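Long-range contacts in hypothetical protein (PDB 2OBN), which is of unknown function but joins a Rossmann-like domain to a P-loop domain, and so probably binds a nucleotide: residues R153-V158 with Q256-H261; S252-L257 with G297-V302; I12-G17 with I79-K84; E16-T21 with V40-C45. The protein carries 2 engineered substitutions. One frame throughout, in Å; residues are numbered along the deposited sequence.

Contact 1 (R153-V158 with Q256-H261)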
loop_
_atom_site.group_PDB
_atom_site.type_symbol
_atom_site.label_atom_id
_atom_site.label_comp_id
_atom_site.label_asym_id
_atom_site.label_seq_id
_atom_site.Cartn_x
_atom_site.Cartn_y
_atom_site.Cartn_z
ATOM N N ARG B 153 2.314 24.798 2.732
ATOM C CA ARG B 153 1.138 24.059 3.204
ATOM C C ARG B 153 1.023 22.831 2.303
ATOM O O ARG B 153 1.423 22.867 1.125
ATOM C CB ARG B 153 -0.133 24.899 3.135
ATOM C CG ARG B 153 -0.304 25.858 4.308
ATOM C CD ARG B 153 -1.622 26.598 4.179
ATOM N NE ARG B 153 -2.087 27.162 5.449
ATOM C CZ ARG B 153 -1.660 28.300 5.980
ATOM N NH1 ARG B 153 -0.723 29.030 5.386
ATOM N NH2 ARG B 153 -2.159 28.699 7.138
ATOM N N ARG B 154 0.519 21.745 2.880
ATOM C CA ARG B 154 0.343 20.488 2.178
ATOM C C ARG B 154 -1.072 19.998 2.472
ATOM O O ARG B 154 -1.373 19.530 3.571
ATOM C CB ARG B 154 1.411 19.491 2.592
ATOM C CG ARG B 154 2.826 20.014 2.316
ATOM C CD ARG B 154 3.902 19.138 2.842
ATOM N NE ARG B 154 3.822 18.934 4.284
ATOM C CZ ARG B 154 4.246 19.787 5.213
ATOM N NH1 ARG B 154 4.804 20.941 4.883
ATOM N NH2 ARG B 154 4.111 19.468 6.503
ATOM N N VAL B 155 -1.930 20.152 1.465
ATOM C CA VAL B 155 -3.341 19.846 1.550
ATOM C C VAL B 155 -3.664 18.595 0.753
ATOM O O VAL B 155 -3.450 18.548 -0.464
ATOM C CB VAL B 155 -4.193 21.015 0.982
ATOM C CG1 VAL B 155 -5.683 20.796 1.273
ATOM C CG2 VAL B 155 -3.718 22.365 1.557
ATOM N N LEU B 156 -4.162 17.588 1.466
ATOM C CA LEU B 156 -4.572 16.334 0.885
ATOM C C LEU B 156 -6.096 16.215 0.901
ATOM O O LEU B 156 -6.738 16.433 1.934
ATOM C CB LEU B 156 -4.000 15.167 1.699
ATOM C CG LEU B 156 -4.436 13.756 1.278
ATOM C CD1 LEU B 156 -3.963 13.470 -0.154
ATOM C CD2 LEU B 156 -3.895 12.707 2.255
ATOM N N THR B 157 -6.668 15.866 -0.249
ATOM C CA THR B 157 -8.077 15.560 -0.318
ATOM C C THR B 157 -8.202 14.103 0.071
ATOM O O THR B 157 -7.390 13.271 -0.340
ATOM C CB THR B 157 -8.698 15.820 -1.713
ATOM O OG1 THR B 157 -7.777 15.441 -2.738
ATOM C CG2 THR B 157 -9.027 17.292 -1.869
ATOM N N VAL B 158 -9.177 13.825 0.929
ATOM C CA VAL B 158 -9.478 12.473 1.400
ATOM C C VAL B 158 -10.957 12.263 1.108
ATOM O O VAL B 158 -11.665 13.244 0.878
ATOM C CB VAL B 158 -9.092 12.282 2.906
ATOM C CG1 VAL B 158 -7.578 12.437 3.070
ATOM C CG2 VAL B 158 -9.799 13.266 3.821
ATOM N N GLN B 256 -3.189 20.253 6.270
ATOM C CA GLN B 256 -4.660 20.276 6.334
ATOM C C GLN B 256 -5.250 19.191 5.433
ATOM O O GLN B 256 -4.648 18.804 4.424
ATOM C CB GLN B 256 -5.253 21.619 5.869
ATOM C CG GLN B 256 -4.902 22.868 6.685
ATOM C CD GLN B 256 -3.499 23.388 6.444
ATOM O OE1 GLN B 256 -2.913 23.169 5.381
ATOM N NE2 GLN B 256 -2.944 24.073 7.440
ATOM N N LEU B 257 -6.430 18.707 5.815
ATOM C CA LEU B 257 -7.170 17.732 5.036
ATOM C C LEU B 257 -8.490 18.362 4.624
ATOM O O LEU B 257 -9.037 19.180 5.359
ATOM C CB LEU B 257 -7.473 16.480 5.866
ATOM C CG LEU B 257 -6.264 15.692 6.399
ATOM C CD1 LEU B 257 -6.707 14.587 7.357
ATOM C CD2 LEU B 257 -5.407 15.122 5.275
ATOM N N VAL B 258 -8.973 18.001 3.439
ATOM C CA VAL B 258 -10.295 18.405 2.961
ATOM C C VAL B 258 -11.021 17.096 2.661
ATOM O O VAL B 258 -10.535 16.261 1.876
ATOM C CB VAL B 258 -10.220 19.298 1.702
ATOM C CG1 VAL B 258 -11.610 19.548 1.121
ATOM C CG2 VAL B 258 -9.531 20.615 2.030
ATOM N N LEU B 259 -12.146 16.882 3.328
ATOM C CA LEU B 259 -12.908 15.653 3.166
ATOM C C LEU B 259 -13.940 15.803 2.043
ATOM O O LEU B 259 -14.757 16.702 2.081
ATOM C CB LEU B 259 -13.598 15.277 4.492
ATOM C CG LEU B 259 -14.488 14.018 4.520
ATOM C CD1 LEU B 259 -13.724 12.779 4.076
ATOM C CD2 LEU B 259 -15.080 13.802 5.902
ATOM N N VAL B 260 -13.892 14.912 1.058
ATOM C CA VAL B 260 -14.832 14.939 -0.050
ATOM C C VAL B 260 -15.915 13.879 0.212
ATOM O O VAL B 260 -15.638 12.806 0.748
ATOM C CB VAL B 260 -14.122 14.708 -1.403
ATOM C CG1 VAL B 260 -15.067 14.996 -2.596
ATOM C CG2 VAL B 260 -12.866 15.580 -1.492
ATOM N N HIS B 261 -17.155 14.206 -0.138
ATOM C CA HIS B 261 -18.268 13.304 0.072
ATOM C C HIS B 261 -19.420 13.602 -0.874
ATOM O O HIS B 261 -19.719 14.755 -1.139
ATOM C CB HIS B 261 -18.710 13.403 1.524
ATOM C CG HIS B 261 -19.989 12.687 1.830
ATOM N ND1 HIS B 261 -20.088 11.312 1.893
ATOM C CD2 HIS B 261 -21.215 13.166 2.140
ATOM C CE1 HIS B 261 -21.324 10.979 2.220
ATOM N NE2 HIS B 261 -22.029 12.088 2.365
#
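Gln256, Val158 and Val258 account for much of the surface buried where strands 153-158 and 256-261 run side by side in parallel. The Gln256 chain is bent about its CB-CG bond (chi2 76°). This lays its amide beside the extended chain of Arg153, with OE1 3.9 Å from Arg153 CD. Guanidinium and amide planes lie 29° apart. Both groups are also tied to the C-terminal residue: Arg153 NH2 forms a salt bridge with Asn349 OXT, and Gln256 NE2 bonds to Asn349 OD1. An alanine in place of Arg153 would probably loosen this tie to the chain end and uncover part of the Gln256 amide. On the opposite face Val158 reaches two leucines. Its CG1 is 4.1 Å from Leu257 CD2, and its CG2 is 4.0 Å from Leu259 CD1. Val258 packs on the Gln256 face, with CG2 3.9 Å from Val155 CG1. Its backbone N donates to Leu156 O at 3.1 Å, and its O accepts from Val158 N at 2.9 Å. The ladder tightens to 2.8 Å at Val260 N to Val158 O. These are central neighbouring strands of a parallel sheet, as in P-loop NTPases, where the first strand leads into the phosphate-binding loop.

Contact 2 (S252-L257 with G297-V302); sequences SQPTQL and GTVPVV
The two chains meet in a short parallel pairing at Leu257 and Val301, where Leu257 N donates to Pro300 O at 2.9 Å and Leu257 O accepts from Val302 N at 2.9 Å. The second bond is the straighter (168°) and lies nearly along the carbonyl axis. Just before the pairing, Val299 packs against both the loop residue Pro254 and Leu257. Its CG1 is anti to the backbone N and meets Leu257 CG at 3.8 Å, the two side chains crossing at about a right angle. Its CG2 sits 3.3 Å from Pro254 O. On the other face Val302 CG1 lies against Gln256 CG at 3.6 Å. The amide beyond is held at its oxygen by the preceding residue: Thr255 OG1 donates to Gln256 OE1 at 2.6 Å, from above the amide plane. Pro300 brings its ring CD to 3.5 Å from Thr255 O. Helix 279-291 covers the Leu257 face, with Ala290 on Leu257 and Val299 and Ile283 on Val301. Helix 340-347 covers Gln256 and Val302. Strand 256-262, helix 279-291 and strand 301-307 thus form a beta-alpha-beta crossover, the building unit of the P-loop domain.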
loop_
_atom_site.group_PDB
_atom_site.type_symbol
_atom_site.label_atom_id
_atom_site.label_comp_id
_atom_site.label_asym_id
_atom_site.label_seq_id
_atom_site.Cartn_x
_atom_site.Cartn_y
_atom_site.Cartn_z
ATOM N N SER B 252 3.089 12.601 2.496
ATOM C CA SER B 252 2.935 14.044 2.334
ATOM C C SER B 252 2.955 14.825 3.627
ATOM O O SER B 252 3.140 16.030 3.574
ATOM C CB SER B 252 1.645 14.370 1.583
ATOM O OG SER B 252 0.490 14.017 2.327
ATOM N N GLN B 253 2.757 14.167 4.773
ATOM C CA GLN B 253 2.750 14.851 6.080
ATOM C C GLN B 253 1.853 16.089 5.974
ATOM O O GLN B 253 2.284 17.210 6.226
ATOM C CB GLN B 253 4.180 15.229 6.482
ATOM C CG GLN B 253 5.106 14.034 6.664
ATOM C CD GLN B 253 4.860 13.276 7.972
ATOM O OE1 GLN B 253 5.164 13.781 9.054
ATOM N NE2 GLN B 253 4.366 12.050 7.870
ATOM N N PRO B 254 0.577 15.884 5.627
ATOM C CA PRO B 254 -0.263 17.045 5.317
ATOM C C PRO B 254 -0.454 18.019 6.470
ATOM O O PRO B 254 -0.467 17.614 7.640
ATOM C CB PRO B 254 -1.615 16.410 4.927
ATOM C CG PRO B 254 -1.609 15.017 5.518
ATOM C CD PRO B 254 -0.168 14.610 5.593
ATOM N N THR B 255 -0.611 19.296 6.130
ATOM C CA THR B 255 -0.893 20.347 7.128
ATOM C C THR B 255 -2.419 20.490 7.326
ATOM O O THR B 255 -2.879 20.811 8.419
ATOM C CB THR B 255 -0.230 21.680 6.741
ATOM O OG1 THR B 255 -0.598 22.030 5.405
ATOM C CG2 THR B 255 1.276 21.549 6.805
ATOM N N GLN B 256 -3.189 20.253 6.270
ATOM C CA GLN B 256 -4.660 20.276 6.334
ATOM C C GLN B 256 -5.250 19.191 5.433
ATOM O O GLN B 256 -4.648 18.804 4.424
ATOM C CB GLN B 256 -5.253 21.619 5.869
ATOM C CG GLN B 256 -4.902 22.868 6.685
ATOM C CD GLN B 256 -3.499 23.388 6.444
ATOM O OE1 GLN B 256 -2.913 23.169 5.381
ATOM N NE2 GLN B 256 -2.944 24.073 7.440
ATOM N N LEU B 257 -6.430 18.707 5.815
ATOM C CA LEU B 257 -7.170 17.732 5.036
ATOM C C LEU B 257 -8.490 18.362 4.624
ATOM O O LEU B 257 -9.037 19.180 5.359
ATOM C CB LEU B 257 -7.473 16.480 5.866
ATOM C CG LEU B 257 -6.264 15.692 6.399
ATOM C CD1 LEU B 257 -6.707 14.587 7.357
ATOM C CD2 LEU B 257 -5.407 15.122 5.275
ATOM N N GLY B 297 1.952 15.356 14.135
ATOM C CA GLY B 297 1.245 16.531 14.620
ATOM C C GLY B 297 -0.238 16.427 14.304
ATOM O O GLY B 297 -0.663 15.619 13.463
ATOM N N THR B 298 -1.031 17.241 14.988
ATOM C CA THR B 298 -2.453 17.273 14.747
ATOM C C THR B 298 -2.669 17.763 13.317
ATOM O O THR B 298 -2.053 18.743 12.914
ATOM C CB THR B 298 -3.141 18.206 15.748
ATOM O OG1 THR B 298 -2.852 17.762 17.078
ATOM C CG2 THR B 298 -4.655 18.204 15.550
ATOM N N VAL B 299 -3.469 17.038 12.539
ATOM C CA VAL B 299 -3.809 17.426 11.181
ATOM C C VAL B 299 -5.340 17.492 11.110
ATOM O O VAL B 299 -5.997 16.477 11.227
ATOM C CB VAL B 299 -3.309 16.422 10.151
ATOM C CG1 VAL B 299 -3.601 16.930 8.742
ATOM C CG2 VAL B 299 -1.824 16.181 10.330
ATOM N N PRO B 300 -5.909 18.698 10.954
ATOM C CA PRO B 300 -7.352 18.816 10.925
ATOM C C PRO B 300 -8.018 18.649 9.571
ATOM O O PRO B 300 -7.409 18.939 8.542
ATOM C CB PRO B 300 -7.574 20.268 11.367
ATOM C CG PRO B 300 -6.409 20.988 10.841
ATOM C CD PRO B 300 -5.252 20.023 10.875
ATOM N N VAL B 301 -9.265 18.176 9.607
ATOM C CA VAL B 301 -10.143 18.192 8.449
ATOM C C VAL B 301 -10.720 19.612 8.579
ATOM O O VAL B 301 -11.440 19.931 9.532
ATOM C CB VAL B 301 -11.246 17.086 8.494
ATOM C CG1 VAL B 301 -12.224 17.260 7.324
ATOM C CG2 VAL B 301 -10.622 15.658 8.455
ATOM N N VAL B 302 -10.380 20.474 7.636
ATOM C CA VAL B 302 -10.741 21.889 7.747
ATOM C C VAL B 302 -12.061 22.248 7.127
ATOM O O VAL B 302 -12.547 23.351 7.328
ATOM C CB VAL B 302 -9.640 22.830 7.151
ATOM C CG1 VAL B 302 -8.326 22.645 7.890
ATOM C CG2 VAL B 302 -9.456 22.603 5.641
#

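Contact 3 (I12-G17 with I79-K84); sequences ILLHEG and IGIAPK
Ile81 is the plug of this contact, and around it the packing is close. Its CG1 takes the crowded position between the backbone N and the carbonyl carbon (chi1 48°), so the two branches spread over the turn after strand 10-13. CG2 rests 3.7 Å from Leu14 CA and 3.8 Å from Leu14 CD1. CD1, at the end of an extended chi2, comes 3.5 Å from His15 O. The turn itself is closed by Gly17 N donating to Leu14 O at 3.1 Å. Two glycines permit the fit. A CB on Gly17 would run into Ile81 CG2, and one on Gly80 would run into Ile12 CG2. Gly80 N donates to Leu13 O at 2.9 Å in a somewhat bent bond (141°), the only hydrogen bond between the segments. Strands 10-13 and 76-79 are the first and fourth along the chain, adjacent at the centre of a parallel sheet ordered 3-2-1-4-5-6. This is the Rossmann order. Beyond this pair the chains diverge into loops, and in Rossmann proteins the loops at this point commonly line the nucleotide site. His15 touches Ile81 CD1 with its CB at 4.1 Å. Its ring is fixed by other partners, NE2 by Glu95 OE2 and ND1 by Arg43 N. The loose side begins past Ile81. Ala82, Pro83 and Lys84 lead away from the 12-17 turn, and Pro83 packs on Tyr92 and Pro89 instead. Glu16 is exposed and its side chain does not meet this loop. Lys84 is exposed too, with no atoms modelled beyond CB.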
loop_
_atom_site.group_PDB
_atom_site.type_symbol
_atom_site.label_atom_id
_atom_site.label_comp_id
_atom_site.label_asym_id
_atom_site.label_seq_id
_atom_site.Cartn_x
_atom_site.Cartn_y
_atom_site.Cartn_z
ATOM N N ILE B 12 -9.128 9.613 -27.997
ATOM C CA ILE B 12 -9.362 8.873 -26.761
ATOM C C ILE B 12 -10.192 7.629 -27.057
ATOM O O ILE B 12 -11.295 7.736 -27.606
ATOM C CB ILE B 12 -10.105 9.721 -25.712
ATOM C CG1 ILE B 12 -9.347 11.017 -25.461
ATOM C CG2 ILE B 12 -10.303 8.916 -24.405
ATOM C CD1 ILE B 12 -10.029 11.903 -24.485
ATOM N N LEU B 13 -9.648 6.456 -26.717
ATOM C CA LEU B 13 -10.374 5.198 -26.872
ATOM C C LEU B 13 -11.382 5.238 -25.734
ATOM O O LEU B 13 -10.987 5.254 -24.569
ATOM C CB LEU B 13 -9.447 3.985 -26.734
ATOM C CG LEU B 13 -10.097 2.620 -27.010
ATOM C CD1 LEU B 13 -10.466 2.496 -28.495
ATOM C CD2 LEU B 13 -9.188 1.469 -26.586
ATOM N N LEU B 14 -12.669 5.282 -26.061
ATOM C CA LEU B 14 -13.690 5.444 -25.032
ATOM C C LEU B 14 -14.961 4.633 -25.312
ATOM O O LEU B 14 -16.054 5.080 -24.958
ATOM C CB LEU B 14 -13.999 6.953 -24.882
ATOM C CG LEU B 14 -14.724 7.560 -23.659
ATOM C CD1 LEU B 14 -14.175 7.123 -22.313
ATOM C CD2 LEU B 14 -14.677 9.078 -23.749
ATOM N N HIS B 15 -14.810 3.439 -25.905
ATOM C CA HIS B 15 -15.958 2.564 -26.218
ATOM C C HIS B 15 -16.744 2.202 -24.976
ATOM O O HIS B 15 -16.181 1.631 -24.040
ATOM C CB HIS B 15 -15.543 1.240 -26.879
ATOM C CG HIS B 15 -14.934 1.391 -28.234
ATOM N ND1 HIS B 15 -15.647 1.831 -29.324
ATOM C CD2 HIS B 15 -13.687 1.122 -28.683
ATOM C CE1 HIS B 15 -14.857 1.854 -30.382
ATOM N NE2 HIS B 15 -13.661 1.430 -30.017
ATOM N N GLU B 16 -18.044 2.518 -24.990
ATOM C CA GLU B 16 -18.963 2.253 -23.862
ATOM C C GLU B 16 -18.736 3.115 -22.612
ATOM O O GLU B 16 -19.501 3.004 -21.664
ATOM C CB GLU B 16 -18.953 0.775 -23.454
ATOM C CG GLU B 16 -19.217 -0.182 -24.599
ATOM C CD GLU B 16 -19.374 -1.621 -24.132
ATOM O OE1 GLU B 16 -18.509 -2.113 -23.362
ATOM O OE2 GLU B 16 -20.370 -2.259 -24.555
ATOM N N GLY B 17 -17.717 3.977 -22.611
ATOM C CA GLY B 17 -17.431 4.822 -21.469
ATOM C C GLY B 17 -17.906 6.266 -21.543
ATOM O O GLY B 17 -17.833 6.963 -20.533
ATOM N N ILE B 79 -5.866 5.424 -23.903
ATOM C CA ILE B 79 -6.871 4.502 -23.376
ATOM C C ILE B 79 -7.676 5.222 -22.268
ATOM O O ILE B 79 -7.150 5.557 -21.203
ATOM C CB ILE B 79 -6.248 3.147 -22.875
ATOM C CG1 ILE B 79 -5.541 2.420 -24.025
ATOM C CG2 ILE B 79 -7.331 2.220 -22.317
ATOM C CD1 ILE B 79 -4.817 1.130 -23.617
ATOM N N GLY B 80 -8.951 5.462 -22.546
ATOM C CA GLY B 80 -9.839 6.140 -21.619
ATOM C C GLY B 80 -10.894 5.245 -21.007
ATOM O O GLY B 80 -11.827 5.746 -20.402
ATOM N N ILE B 81 -10.754 3.931 -21.169
ATOM C CA ILE B 81 -11.695 2.957 -20.596
ATOM C C ILE B 81 -10.958 1.834 -19.896
ATOM O O ILE B 81 -9.800 1.571 -20.175
ATOM C CB ILE B 81 -12.667 2.337 -21.635
ATOM C CG1 ILE B 81 -11.890 1.854 -22.872
ATOM C CG2 ILE B 81 -13.758 3.344 -21.985
ATOM C CD1 ILE B 81 -12.736 1.114 -23.922
ATOM N N ALA B 82 -11.651 1.182 -18.974
ATOM C CA ALA B 82 -11.070 0.083 -18.229
ATOM C C ALA B 82 -12.183 -0.878 -17.862
ATOM O O ALA B 82 -13.219 -0.454 -17.342
ATOM C CB ALA B 82 -10.378 0.596 -16.997
ATOM N N PRO B 83 -11.982 -2.181 -18.130
ATOM C CA PRO B 83 -13.033 -3.131 -17.781
ATOM C C PRO B 83 -13.121 -3.292 -16.274
ATOM O O PRO B 83 -12.101 -3.125 -15.594
ATOM C CB PRO B 83 -12.529 -4.430 -18.403
ATOM C CG PRO B 83 -11.053 -4.295 -18.373
ATOM C CD PRO B 83 -10.802 -2.862 -18.699
ATOM N N LYS B 84 -14.318 -3.569 -15.751
ATOM C CA LYS B 84 -14.468 -3.836 -14.311
ATOM C C LYS B 84 -13.578 -5.038 -14.021
ATOM O O LYS B 84 -13.901 -6.152 -14.434
ATOM C CB LYS B 84 -15.922 -4.133 -13.922
#

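Contact 4 (E16-T21 with V40-C45); sequences EGTTGT and VIDRNC
Asp42 presses its carboxylate into the turn at Glu16 to Thr19, with CG anti to the backbone N (chi1 -176°), and several N-H and hydroxyl groups there bond to it. OD1 accepts from Glu16 N at 2.8 Å and from Asn44 N at 3.2 Å, the two N-H groups coming over opposite faces of the carboxylate, well out of its plane. The second bond makes an Asx turn. OD2 takes the Thr18 hydroxyl, OG1, at 2.8 Å on its anti lone pair, and Thr18 N adds a weak bond. A water also donates to OD2 at 2.5 Å and accepts from Thr19 N at 3.0 Å, carrying the grip one residue further. So many donors round a buried carboxylate would be expected to favour its ionised form. Cys45 SG packs against Thr18 CB at 3.9 Å, and Ile53 of helix 50-54 touches both residues. The outer rim is looser. Glu16 CG passes 3.7 Å from Asn44 ND2. Glu16 OE2 stays 4.3 Å from Arg43 NH2, beyond a salt bridge. An alanine in place of Asp42 would probably free the 16-19 turn, since the anchors on Glu16 N and the Thr18 hydroxyl would both go. An acidic residue at the end of the second strand, facing the loop after the first, is a familiar feature of Rossmann folds. There it often binds the ribose of a dinucleotide; here it holds the loop.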
loop_
_atom_site.group_PDB
_atom_site.type_symbol
_atom_site.label_atom_id
_atom_site.label_comp_id
_atom_site.label_asym_id
_atom_site.label_seq_id
_atom_site.Cartn_x
_atom_site.Cartn_y
_atom_site.Cartn_z
ATOM N N GLU B 16 -18.044 2.518 -24.990
ATOM C CA GLU B 16 -18.963 2.253 -23.862
ATOM C C GLU B 16 -18.736 3.115 -22.612
ATOM O O GLU B 16 -19.501 3.004 -21.664
ATOM C CB GLU B 16 -18.953 0.775 -23.454
ATOM C CG GLU B 16 -19.217 -0.182 -24.599
ATOM C CD GLU B 16 -19.374 -1.621 -24.132
ATOM O OE1 GLU B 16 -18.509 -2.113 -23.362
ATOM O OE2 GLU B 16 -20.370 -2.259 -24.555
ATOM N N GLY B 17 -17.717 3.977 -22.611
ATOM C CA GLY B 17 -17.431 4.822 -21.469
ATOM C C GLY B 17 -17.906 6.266 -21.543
ATOM O O GLY B 17 -17.833 6.963 -20.533
ATOM N N THR B 18 -18.362 6.747 -22.700
ATOM C CA THR B 18 -18.793 8.145 -22.780
ATOM C C THR B 18 -20.021 8.380 -21.914
ATOM O O THR B 18 -20.051 9.334 -21.150
ATOM C CB THR B 18 -19.070 8.637 -24.221
ATOM O OG1 THR B 18 -17.977 8.290 -25.085
ATOM C CG2 THR B 18 -19.261 10.159 -24.239
ATOM N N THR B 19 -21.026 7.518 -22.050
ATOM C CA THR B 19 -22.257 7.591 -21.248
ATOM C C THR B 19 -22.422 6.409 -20.290
ATOM O O THR B 19 -23.407 6.351 -19.546
ATOM C CB THR B 19 -23.526 7.667 -22.136
ATOM O OG1 THR B 19 -23.600 6.515 -22.992
ATOM C CG2 THR B 19 -23.516 8.932 -22.968
ATOM N N GLY B 20 -21.475 5.475 -20.307
ATOM C CA GLY B 20 -21.524 4.311 -19.436
ATOM C C GLY B 20 -20.773 4.576 -18.151
ATOM O O GLY B 20 -20.634 5.733 -17.738
ATOM N N THR B 21 -20.276 3.502 -17.536
ATOM C CA THR B 21 -19.543 3.572 -16.269
ATOM C C THR B 21 -18.022 3.312 -16.336
ATOM O O THR B 21 -17.314 3.640 -15.389
ATOM C CB THR B 21 -20.135 2.550 -15.266
ATOM O OG1 THR B 21 -20.104 1.242 -15.842
ATOM C CG2 THR B 21 -21.588 2.897 -14.918
ATOM N N VAL B 40 -13.026 11.460 -30.027
ATOM C CA VAL B 40 -13.460 10.578 -28.956
ATOM C C VAL B 40 -13.974 9.346 -29.696
ATOM O O VAL B 40 -14.825 9.458 -30.584
ATOM C CB VAL B 40 -14.587 11.193 -28.119
ATOM C CG1 VAL B 40 -15.269 10.125 -27.251
ATOM C CG2 VAL B 40 -14.054 12.330 -27.253
ATOM N N ILE B 41 -13.446 8.180 -29.342
ATOM C CA ILE B 41 -13.800 6.940 -30.016
ATOM C C ILE B 41 -14.759 6.138 -29.152
ATOM O O ILE B 41 -14.368 5.602 -28.113
ATOM C CB ILE B 41 -12.530 6.123 -30.342
ATOM C CG1 ILE B 41 -11.634 6.915 -31.301
ATOM C CG2 ILE B 41 -12.887 4.775 -30.976
ATOM C CD1 ILE B 41 -10.195 6.425 -31.334
ATOM N N ASP B 42 -16.017 6.076 -29.584
ATOM C CA ASP B 42 -17.045 5.304 -28.884
ATOM C C ASP B 42 -18.154 4.918 -29.873
ATOM O O ASP B 42 -18.926 5.768 -30.312
ATOM C CB ASP B 42 -17.609 6.105 -27.704
ATOM C CG ASP B 42 -18.626 5.321 -26.878
ATOM O OD1 ASP B 42 -18.837 4.118 -27.130
ATOM O OD2 ASP B 42 -19.214 5.915 -25.951
ATOM N N ARG B 43 -18.203 3.627 -30.209
ATOM C CA ARG B 43 -19.185 3.056 -31.142
ATOM C C ARG B 43 -20.653 3.233 -30.720
ATOM O O ARG B 43 -21.536 3.252 -31.562
ATOM C CB ARG B 43 -18.883 1.572 -31.394
ATOM C CG ARG B 43 -18.837 0.707 -30.149
ATOM C CD ARG B 43 -18.575 -0.749 -30.493
ATOM N NE ARG B 43 -18.428 -1.526 -29.262
ATOM C CZ ARG B 43 -17.278 -1.858 -28.667
ATOM N NH1 ARG B 43 -16.085 -1.540 -29.185
ATOM N NH2 ARG B 43 -17.331 -2.555 -27.540
ATOM N N ASN B 44 -20.895 3.337 -29.417
ATOM C CA ASN B 44 -22.222 3.590 -28.883
ATOM C C ASN B 44 -22.689 5.050 -29.032
ATOM O O ASN B 44 -23.881 5.327 -28.935
ATOM C CB ASN B 44 -22.256 3.237 -27.386
ATOM C CG ASN B 44 -22.090 1.753 -27.117
ATOM O OD1 ASN B 44 -21.795 0.975 -28.015
ATOM N ND2 ASN B 44 -22.297 1.358 -25.867
ATOM N N CYS B 45 -21.760 5.977 -29.261
ATOM C CA CYS B 45 -22.071 7.412 -29.316
ATOM C C CYS B 45 -21.650 8.150 -30.597
ATOM O O CYS B 45 -21.689 9.379 -30.644
ATOM C CB CYS B 45 -21.403 8.091 -28.107
ATOM S SG CYS B 45 -22.052 7.501 -26.533
HETATM O O HOH W 1 -20.807 5.351 -24.125
#

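The four contacts fall into two pairs, one in each domain. Contacts 1 and 2 share Gln256 and Leu257, have centres 7 Å apart and cover three neighbouring strands of one sheet. Arg154 O to Thr255 N at 2.7 Å, a probable hydrogen bond, joins them. Contacts 3 and 4 share Glu16 and Gly17, and their centres are also 7 Å apart. Leu14 N to Ile41 O, at 2.7 Å, probably bonds them. The pairs lie on opposite sides of the chain's centre: contacts 1 and 3 are 29 Å apart between centres, contacts 2 and 4 39 Å. A phosphate ion, probably from the crystallisation liquor, lies about 6 Å from the side chain of Val260 in contact 1 and may mark a pocket.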